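Local coordinates for putative methyl-accepting chemotaxis signal transduction protein (PDB 6W3T) that probably serves as a chemotaxis receptor whose Cache-type sensor region binds small amino-acid ligands such as norvaline, at residues A[79-84]-A[155-160]. Numbering follows the deposited sequence.
With NVA (norvaline), chain C.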
ATOM      1  N   LEU A  79       7.690  10.250   4.416  1.00 10.11           N
ATOM      2  CA  LEU A  79       8.587  10.105   5.555  1.00 16.40           C
ATOM      3  C   LEU A  79      10.048  10.236   5.124  1.00 16.62           C
ATOM      4  O   LEU A  79      10.822  10.980   5.738  1.00 19.61           O
ATOM      5  CB  LEU A  79       8.337   8.765   6.237  1.00  9.23           C
ATOM      6  CG  LEU A  79       8.940   8.629   7.635  1.00 28.16           C
ATOM      7  CD1 LEU A  79       8.212   9.553   8.622  1.00 25.29           C
ATOM      8  CD2 LEU A  79       8.899   7.189   8.111  1.00 22.52           C
ATOM      9  N   ASN A  80      10.441   9.505   4.081  1.00 14.03           N
ATOM     10  CA  ASN A  80      11.783   9.547   3.503  1.00 15.76           C
ATOM     11  C   ASN A  80      11.677   9.528   1.991  1.00 10.34           C
ATOM     12  O   ASN A  80      10.818   8.834   1.435  1.00 12.57           O
ATOM     13  CB  ASN A  80      12.650   8.348   3.892  1.00 11.36           C
ATOM     14  CG  ASN A  80      12.786   8.175   5.365  1.00 22.26           C
ATOM     15  OD1 ASN A  80      13.374   9.020   6.046  1.00 16.91           O
ATOM     16  ND2 ASN A  80      12.280   7.049   5.878  1.00 15.75           N
ATOM     17  N   VAL A  81      12.578  10.257   1.334  1.00 13.07           N
ATOM     18  CA  VAL A  81      12.766  10.174  -0.110  1.00 14.89           C
ATOM     19  C   VAL A  81      14.267  10.161  -0.382  1.00 14.56           C
ATOM     20  O   VAL A  81      15.009  10.983   0.165  1.00 13.37           O
ATOM     21  CB  VAL A  81      12.102  11.345  -0.864  1.00 11.02           C
ATOM     22  CG1 VAL A  81      12.371  11.219  -2.381  1.00 10.07           C
ATOM     23  CG2 VAL A  81      10.604  11.435  -0.557  1.00  8.61           C
ATOM     24  N   TYR A  82      14.718   9.244  -1.232  1.00 11.54           N
ATOM     25  CA  TYR A  82      16.155   9.017  -1.306  1.00 13.48           C
ATOM     26  C   TYR A  82      16.544   8.440  -2.660  1.00 16.74           C
ATOM     27  O   TYR A  82      15.710   7.926  -3.409  1.00 16.25           O
ATOM     28  CB  TYR A  82      16.627   8.098  -0.168  1.00  7.00           C
ATOM     29  CG  TYR A  82      15.719   6.922   0.118  1.00 15.65           C
ATOM     30  CD1 TYR A  82      14.595   7.061   0.939  1.00 15.69           C
ATOM     31  CD2 TYR A  82      15.980   5.671  -0.430  1.00 12.27           C
ATOM     32  CE1 TYR A  82      13.758   5.976   1.203  1.00 11.23           C
ATOM     33  CE2 TYR A  82      15.161   4.590  -0.175  1.00 10.74           C
ATOM     34  CZ  TYR A  82      14.051   4.748   0.638  1.00 15.05           C
ATOM     35  OH  TYR A  82      13.245   3.669   0.877  1.00 10.30           O
ATOM     36  N   LEU A  83      17.841   8.532  -2.948  1.00 16.28           N
ATOM     37  CA  LEU A  83      18.453   7.955  -4.137  1.00 13.96           C
ATOM     38  C   LEU A  83      19.632   7.094  -3.689  1.00 13.04           C
ATOM     39  O   LEU A  83      20.584   7.610  -3.096  1.00 13.95           O
ATOM     40  CB  LEU A  83      18.916   9.059  -5.098  1.00 13.08           C
ATOM     41  CG  LEU A  83      19.566   8.625  -6.417  1.00 12.36           C
ATOM     42  CD1 LEU A  83      18.595   7.816  -7.272  1.00  9.42           C
ATOM     43  CD2 LEU A  83      20.055   9.853  -7.178  1.00 10.01           C
ATOM     44  N   GLY A  84      19.552   5.789  -3.933  1.00 12.19           N
ATOM     45  CA  GLY A  84      20.625   4.881  -3.570  1.00 12.30           C
ATOM     46  C   GLY A  84      21.584   4.718  -4.736  1.00 21.09           C
ATOM     47  O   GLY A  84      21.157   4.489  -5.869  1.00 16.96           O
ATOM     48  N   GLY A 155      20.860   5.557 -10.222  1.00 18.12           N
ATOM     49  CA  GLY A 155      20.709   5.013  -8.889  1.00 15.26           C
ATOM     50  C   GLY A 155      19.288   4.516  -8.726  1.00 18.48           C
ATOM     51  O   GLY A 155      18.524   4.479  -9.688  1.00 16.24           O
ATOM     52  N   VAL A 156      18.945   4.127  -7.499  1.00 14.78           N
ATOM     53  CA  VAL A 156      17.613   3.621  -7.198  1.00 17.18           C
ATOM     54  C   VAL A 156      16.889   4.649  -6.339  1.00 19.28           C
ATOM     55  O   VAL A 156      17.310   4.938  -5.212  1.00 18.33           O
ATOM     56  CB  VAL A 156      17.645   2.261  -6.494  1.00 12.71           C
ATOM     57  CG1 VAL A 156      16.208   1.884  -6.100  1.00 14.17           C
ATOM     58  CG2 VAL A 156      18.264   1.197  -7.397  1.00 12.84           C
ATOM     59  N   LEU A 157      15.809   5.195  -6.875  1.00 10.14           N
ATOM     60  CA  LEU A 157      14.972   6.121  -6.131  1.00 11.24           C
ATOM     61  C   LEU A 157      14.110   5.347  -5.145  1.00 10.19           C
ATOM     62  O   LEU A 157      13.619   4.263  -5.464  1.00 15.86           O
ATOM     63  CB  LEU A 157      14.089   6.899  -7.104  1.00 14.44           C
ATOM     64  CG  LEU A 157      13.051   7.884  -6.567  1.00 12.16           C
ATOM     65  CD1 LEU A 157      13.740   9.020  -5.799  1.00 13.05           C
ATOM     66  CD2 LEU A 157      12.256   8.431  -7.745  1.00  6.78           C
ATOM     67  N   GLY A 158      13.922   5.893  -3.955  1.00 13.02           N
ATOM     68  CA  GLY A 158      13.022   5.293  -2.982  1.00 10.77           C
ATOM     69  C   GLY A 158      12.137   6.333  -2.340  1.00 12.76           C
ATOM     70  O   GLY A 158      12.588   7.437  -2.031  1.00 17.23           O
ATOM     71  N   VAL A 159      10.870   5.966  -2.131  1.00 12.82           N
ATOM     72  CA  VAL A 159       9.894   6.835  -1.479  1.00  9.42           C
ATOM     73  C   VAL A 159       9.173   6.037  -0.394  1.00 11.24           C
ATOM     74  O   VAL A 159       8.530   5.026  -0.698  1.00 10.34           O
ATOM     75  CB  VAL A 159       8.880   7.401  -2.483  1.00 12.55           C
ATOM     76  CG1 VAL A 159       7.779   8.171  -1.749  1.00  8.12           C
ATOM     77  CG2 VAL A 159       9.605   8.281  -3.543  1.00  8.33           C
ATOM     78  N   ASP A 160       9.265   6.490   0.861  1.00  5.85           N
ATOM     79  CA  ASP A 160       8.647   5.795   1.990  1.00  7.28           C
ATOM     80  C   ASP A 160       7.380   6.540   2.405  1.00  6.47           C
ATOM     81  O   ASP A 160       7.447   7.709   2.805  1.00 13.35           O
ATOM     82  CB  ASP A 160       9.595   5.708   3.189  1.00  9.74           C
ATOM     83  CG  ASP A 160      10.843   4.888   2.915  1.00 15.64           C
ATOM     84  OD1 ASP A 160      10.890   4.141   1.902  1.00 12.68           O
ATOM     85  OD2 ASP A 160      11.777   4.977   3.745  1.00 16.74           O
TER
HETATM   86  N   NVA C 301      13.126   2.876   4.518  1.00 12.78           N
HETATM   87  CA  NVA C 301      14.392   2.550   3.863  1.00 13.19           C
HETATM   88  CB  NVA C 301      15.411   3.698   3.895  1.00 18.40           C
HETATM   89  CG  NVA C 301      16.628   3.605   2.977  1.00 16.15           C
HETATM   90  CD  NVA C 301      17.346   4.927   3.072  1.00  7.96           C
HETATM   91  C   NVA C 301      15.002   1.376   4.604  1.00 21.40           C
HETATM   92  O   NVA C 301      14.718   0.981   5.744  1.00 19.96           O
HETATM   93  OXT NVA C 301      15.971   0.709   3.912  1.00 19.63           O
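The Tyr82 ring is sandwiched between Gly158 on one face and the norvaline side chain on the other, with the Asp160 carboxylate at its edge. Gly158 CA lies 3.9 Å from the centroid of the Tyr82 ring and 22° off its normal, a CH-pi contact; norvaline CD sits over the centre of the opposite face. A chi1 of 42°, placing Tyr82 CG between its backbone N and carbonyl carbon, swings the ring across the neighbouring strand, where Gly158 has no side chain to obstruct it. The hydroxyl then reaches Asp160, Tyr82 OH donating to Asp160 OD1 at 2.6 Å from the syn side but out of the carboxylate plane; Thr142 also hydrogen-bonds OD1. The other oxygen, Asp160 OD2, accepts from norvaline N at 2.6 Å and, through its anti lone pair, from Asn80 ND2 at 3.0 Å; Asn80 ND2 also hydrogen-bonds Asp133. The amide and carboxylate planes of Asn80 and Asp160 stand 87° apart. Four bonds thus fix the carboxylate, whose negative charge would favour a protonated ligand amine. Beneath, antiparallel pairing supplies the frame: Gly158 N to Tyr82 O measures 2.8 Å. Val81, Leu157 and Val159 project from the reverse face onto helix 4-48. Asp133, Trp115, Tyr131, Thr134 and Lys113 also hydrogen-bond norvaline, and these central strands form the floor of an amino-acid pocket characteristic of a PDC (Cache) sensor domain.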